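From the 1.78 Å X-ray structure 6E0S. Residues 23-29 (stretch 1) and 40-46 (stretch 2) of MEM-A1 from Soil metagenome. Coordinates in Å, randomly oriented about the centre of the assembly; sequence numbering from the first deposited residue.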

ATOM      1  N   ASP A  23       0.692   2.777 -18.488  1.00 74.70           N
ATOM      2  CA  ASP A  23       2.090   2.546 -18.137  1.00 72.93           C
ATOM      3  C   ASP A  23       2.212   1.776 -16.827  1.00 66.07           C
ATOM      4  O   ASP A  23       2.986   0.819 -16.732  1.00 63.62           O
ATOM      5  CB  ASP A  23       2.850   3.871 -18.030  1.00 77.94           C
ATOM      6  CG  ASP A  23       3.820   4.082 -19.178  1.00 82.55           C
ATOM      7  OD1 ASP A  23       3.946   3.166 -20.026  1.00 82.92           O
ATOM      8  OD2 ASP A  23       4.457   5.159 -19.231  1.00 85.85           O
ATOM      9  N   TRP A  24       1.442   2.204 -15.819  1.00 63.00           N
ATOM     10  CA  TRP A  24       1.520   1.571 -14.504  1.00 56.39           C
ATOM     11  C   TRP A  24       1.257   0.074 -14.586  1.00 50.72           C
ATOM     12  O   TRP A  24       1.948  -0.717 -13.944  1.00 45.70           O
ATOM     13  CB  TRP A  24       0.541   2.230 -13.540  1.00 56.97           C
ATOM     14  CG  TRP A  24       0.986   3.595 -13.126  1.00 59.51           C
ATOM     15  CD1 TRP A  24       2.229   4.149 -13.316  1.00 60.47           C
ATOM     16  CD2 TRP A  24       0.200   4.592 -12.462  1.00 61.22           C
ATOM     17  NE1 TRP A  24       2.258   5.430 -12.809  1.00 62.90           N
ATOM     18  CE2 TRP A  24       1.028   5.727 -12.281  1.00 63.66           C
ATOM     19  CE3 TRP A  24      -1.122   4.640 -12.006  1.00 61.66           C
ATOM     20  CZ2 TRP A  24       0.576   6.892 -11.655  1.00 66.94           C
ATOM     21  CZ3 TRP A  24      -1.571   5.797 -11.384  1.00 64.98           C
ATOM     22  CH2 TRP A  24      -0.723   6.909 -11.216  1.00 67.73           C
ATOM     23  N   ASN A  25       0.297  -0.336 -15.412  1.00 51.43           N
ATOM     24  CA  ASN A  25      -0.097  -1.738 -15.504  1.00 47.97           C
ATOM     25  C   ASN A  25       0.755  -2.539 -16.480  1.00 48.67           C
ATOM     26  O   ASN A  25       0.377  -3.658 -16.838  1.00 47.52           O
ATOM     27  CB  ASN A  25      -1.581  -1.833 -15.884  1.00 47.21           C
ATOM     28  CG  ASN A  25      -2.483  -1.653 -14.679  1.00 43.84           C
ATOM     29  OD1 ASN A  25      -2.489  -2.497 -13.801  1.00 39.41           O
ATOM     30  ND2 ASN A  25      -3.229  -0.539 -14.627  1.00 46.69           N
ATOM     31  N   ASP A  26       1.887  -1.989 -16.926  1.00 50.16           N
ATOM     32  CA  ASP A  26       2.784  -2.720 -17.805  1.00 49.22           C
ATOM     33  C   ASP A  26       3.269  -4.010 -17.140  1.00 44.01           C
ATOM     34  O   ASP A  26       3.230  -4.150 -15.906  1.00 40.06           O
ATOM     35  CB  ASP A  26       3.973  -1.841 -18.198  1.00 51.07           C
ATOM     36  CG  ASP A  26       3.692  -1.022 -19.438  1.00 55.03           C
ATOM     37  OD1 ASP A  26       2.788  -1.424 -20.206  1.00 56.08           O
ATOM     38  OD2 ASP A  26       4.352   0.026 -19.637  1.00 57.36           O
ATOM     39  N   PRO A  27       3.730  -4.972 -17.951  1.00 43.07           N
ATOM     40  CA  PRO A  27       4.148  -6.272 -17.408  1.00 39.97           C
ATOM     41  C   PRO A  27       5.299  -6.161 -16.416  1.00 37.91           C
ATOM     42  O   PRO A  27       6.179  -5.300 -16.530  1.00 39.67           O
ATOM     43  CB  PRO A  27       4.578  -7.052 -18.658  1.00 40.69           C
ATOM     44  CG  PRO A  27       3.789  -6.442 -19.766  1.00 43.84           C
ATOM     45  CD  PRO A  27       3.705  -4.979 -19.427  1.00 45.41           C
ATOM     46  N   GLN A  28       5.279  -7.062 -15.438  1.00 33.24           N
ATOM     47  CA  GLN A  28       6.333  -7.172 -14.436  1.00 29.35           C
ATOM     48  C   GLN A  28       6.333  -8.605 -13.930  1.00 25.46           C
ATOM     49  O   GLN A  28       5.347  -9.061 -13.345  1.00 25.02           O
ATOM     50  CB  GLN A  28       6.104  -6.185 -13.283  1.00 29.34           C
ATOM     51  CG  GLN A  28       7.056  -6.367 -12.111  1.00 27.00           C
ATOM     52  CD  GLN A  28       8.497  -6.093 -12.505  1.00 26.76           C
ATOM     53  OE1 GLN A  28       8.800  -5.073 -13.155  1.00 28.84           O
ATOM     54  NE2 GLN A  28       9.396  -7.020 -12.155  1.00 24.91           N
ATOM     55  N   GLU A  29       7.427  -9.311 -14.125  1.00 24.38           N
ATOM     56  CA  GLU A  29       7.522 -10.656 -13.568  1.00 23.64           C
ATOM     57  C   GLU A  29       7.552 -10.617 -12.042  1.00 21.86           C
ATOM     58  O   GLU A  29       8.235  -9.778 -11.446  1.00 23.08           O
ATOM     59  CB  GLU A  29       8.770 -11.371 -14.073  1.00 25.80           C
ATOM     60  CG  GLU A  29       8.674 -11.800 -15.546  1.00 30.81           C
ATOM     61  CD  GLU A  29       7.487 -12.758 -15.817  1.00 32.60           C
ATOM     62  OE1 GLU A  29       6.550 -12.370 -16.543  1.00 34.29           O
ATOM     63  OE2 GLU A  29       7.504 -13.896 -15.292  1.00 31.74           O
ATOM     64  N   VAL A  40       3.945  -9.300  -6.316  1.00 16.23           N
ATOM     65  CA  VAL A  40       3.044  -9.866  -7.335  1.00 17.34           C
ATOM     66  C   VAL A  40       2.270  -8.765  -8.067  1.00 18.68           C
ATOM     67  O   VAL A  40       1.286  -9.036  -8.780  1.00 19.17           O
ATOM     68  CB  VAL A  40       2.068 -10.886  -6.713  1.00 18.27           C
ATOM     69  CG1 VAL A  40       2.799 -12.138  -6.260  1.00 17.21           C
ATOM     70  CG2 VAL A  40       1.255 -10.247  -5.570  1.00 17.81           C
ATOM     71  N   GLY A  41       2.714  -7.525  -7.928  1.00 18.58           N
ATOM     72  CA  GLY A  41       2.040  -6.393  -8.550  1.00 18.23           C
ATOM     73  C   GLY A  41       2.417  -6.190 -10.006  1.00 19.26           C
ATOM     74  O   GLY A  41       2.960  -7.077 -10.674  1.00 18.69           O
ATOM     75  N   VAL A  42       2.154  -4.981 -10.497  1.00 19.76           N
ATOM     76  CA  VAL A  42       2.490  -4.643 -11.874  1.00 19.74           C
ATOM     77  C   VAL A  42       3.645  -3.646 -11.869  1.00 20.10           C
ATOM     78  O   VAL A  42       4.204  -3.318 -10.816  1.00 18.79           O
ATOM     79  CB  VAL A  42       1.254  -4.123 -12.635  1.00 19.31           C
ATOM     80  CG1 VAL A  42       0.189  -5.210 -12.718  1.00 19.29           C
ATOM     81  CG2 VAL A  42       0.662  -2.848 -12.014  1.00 18.87           C
ATOM     82  N   ARG A  43       4.042  -3.163 -13.039  1.00 20.19           N
ATOM     83  CA  ARG A  43       5.252  -2.342 -13.066  1.00 23.62           C
ATOM     84  C   ARG A  43       5.099  -1.054 -12.244  1.00 23.70           C
ATOM     85  O   ARG A  43       6.044  -0.632 -11.558  1.00 23.37           O
ATOM     86  CB  ARG A  43       5.629  -2.043 -14.512  1.00 24.76           C
ATOM     87  CG  ARG A  43       6.887  -1.254 -14.655  1.00 27.55           C
ATOM     88  CD  ARG A  43       8.070  -1.962 -14.049  1.00 25.99           C
ATOM     89  NE  ARG A  43       9.267  -1.144 -14.245  1.00 27.39           N
ATOM     90  CZ  ARG A  43      10.502  -1.544 -13.958  1.00 27.78           C
ATOM     91  NH1 ARG A  43      10.688  -2.754 -13.464  1.00 25.54           N
ATOM     92  NH2 ARG A  43      11.547  -0.732 -14.183  1.00 27.98           N
ATOM     93  N   GLY A  44       3.915  -0.435 -12.260  1.00 21.30           N
ATOM     94  CA  GLY A  44       3.787   0.853 -11.583  1.00 22.52           C
ATOM     95  C   GLY A  44       2.905   0.865 -10.351  1.00 21.16           C
ATOM     96  O   GLY A  44       2.673   1.928  -9.740  1.00 21.36           O
ATOM     97  N   LEU A  45       2.400  -0.301  -9.966  1.00 20.80           N
ATOM     98  CA  LEU A  45       1.478  -0.402  -8.832  1.00 20.40           C
ATOM     99  C   LEU A  45       1.813  -1.661  -8.063  1.00 20.02           C
ATOM    100  O   LEU A  45       1.764  -2.758  -8.624  1.00 18.59           O
ATOM    101  CB  LEU A  45       0.015  -0.441  -9.286  1.00 18.59           C
ATOM    102  CG  LEU A  45      -0.439   0.750 -10.137  1.00 19.82           C
ATOM    103  CD1 LEU A  45      -1.799   0.454 -10.819  1.00 19.28           C
ATOM    104  CD2 LEU A  45      -0.521   2.008  -9.298  1.00 19.73           C
ATOM    105  N   SER A  46       2.108  -1.518  -6.779  1.00 19.75           N
ATOM    106  CA  SER A  46       2.555  -2.663  -6.003  1.00 18.67           C
ATOM    107  C   SER A  46       1.398  -3.567  -5.598  1.00 17.22           C
ATOM    108  O   SER A  46       0.264  -3.125  -5.417  1.00 16.75           O
ATOM    109  CB  SER A  46       3.289  -2.217  -4.730  1.00 17.42           C
ATOM    110  OG  SER A  46       4.478  -1.559  -5.087  1.00 18.11           O
TER
HETATM  111  O   HOH W   1       4.908  -9.033 -10.334  1.00 22.92           O

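Neither stretch forms a regular helix or strand, yet each has a definite fold. From Asp23 to Asp26 the chain makes a type I beta turn, closed by a hydrogen bond of 3.0 Å from Asp26 N to Asp23 O; beyond it, Asp26 to Glu29 run extended. The second stretch bends back on itself, with Val42 N donating to Leu45 O at 2.9 Å. The two backbones come closest where the CA atoms of Trp24 and Gly44 lie 3.8 Å apart.

Two backbone hydrogen bonds join the stretches there. Gly44 N donates to Trp24 O at 2.6 Å, a short bond, and Arg43 N donates to Asp26 O at 3.1 Å. Successive amides of the second stretch thus meet carbonyls on the first. Arg43 N also lies 3.3 Å from Trp24 O, but the angle is too poor for a hydrogen bond. Farther along, water 1 links the chains by donating to Gln28 O at 3.0 Å and to Gly41 O at 2.8 Å; these two acceptors could not bond to each other directly.

Glycine suits position 44 because the approach leaves no room for a side chain: an ideal CB would point toward the first stretch and lie 2.6 Å from Trp24 CD1. At Gly41 the constraint is internal to its own stretch, since a CB there would fall 2.6 Å from Leu45 O.

Among the side chains, Gln28 makes the polar link. Its CB points toward the second stretch and packs 3.8 Å from Val42 C, while chi1 near t and chi2 near p bring OE1 within 3.0 Å of Arg43 NH1, which donates a hydrogen bond near the plane of the guanidinium. The amide uses both its ends, for Gln28 NE2 donates to Glu29 O at 3.1 Å. Arg43, t at chi1 and p at chi2, has the reach to meet it from a largely exposed position.

Van der Waals contacts gather around the turn; the one apolar side-chain pair is Trp24 CE3 with Leu45 CD2, 3.8 Å apart. Leu45 is buried, and although its CA-to-CB bond runs sideways, the end of its side chain comes nearer, so its branched apolar end can meet the broad tryptophan ring. Gly44 O sits over one face of the indole, although the tryptophan is exposed and poorly ordered. Buried Val42 fits its compact branched side chain against the turn in carbon-to-oxygen contacts, with CG2 3.1 Å from Trp24 O and 3.6 Å from Asn25 OD1. The CB of Asn25 points away, but its amide end comes nearer and is hydrogen-bonded elsewhere in the structure. Altogether the contact buries 459 Å², summed over both sides.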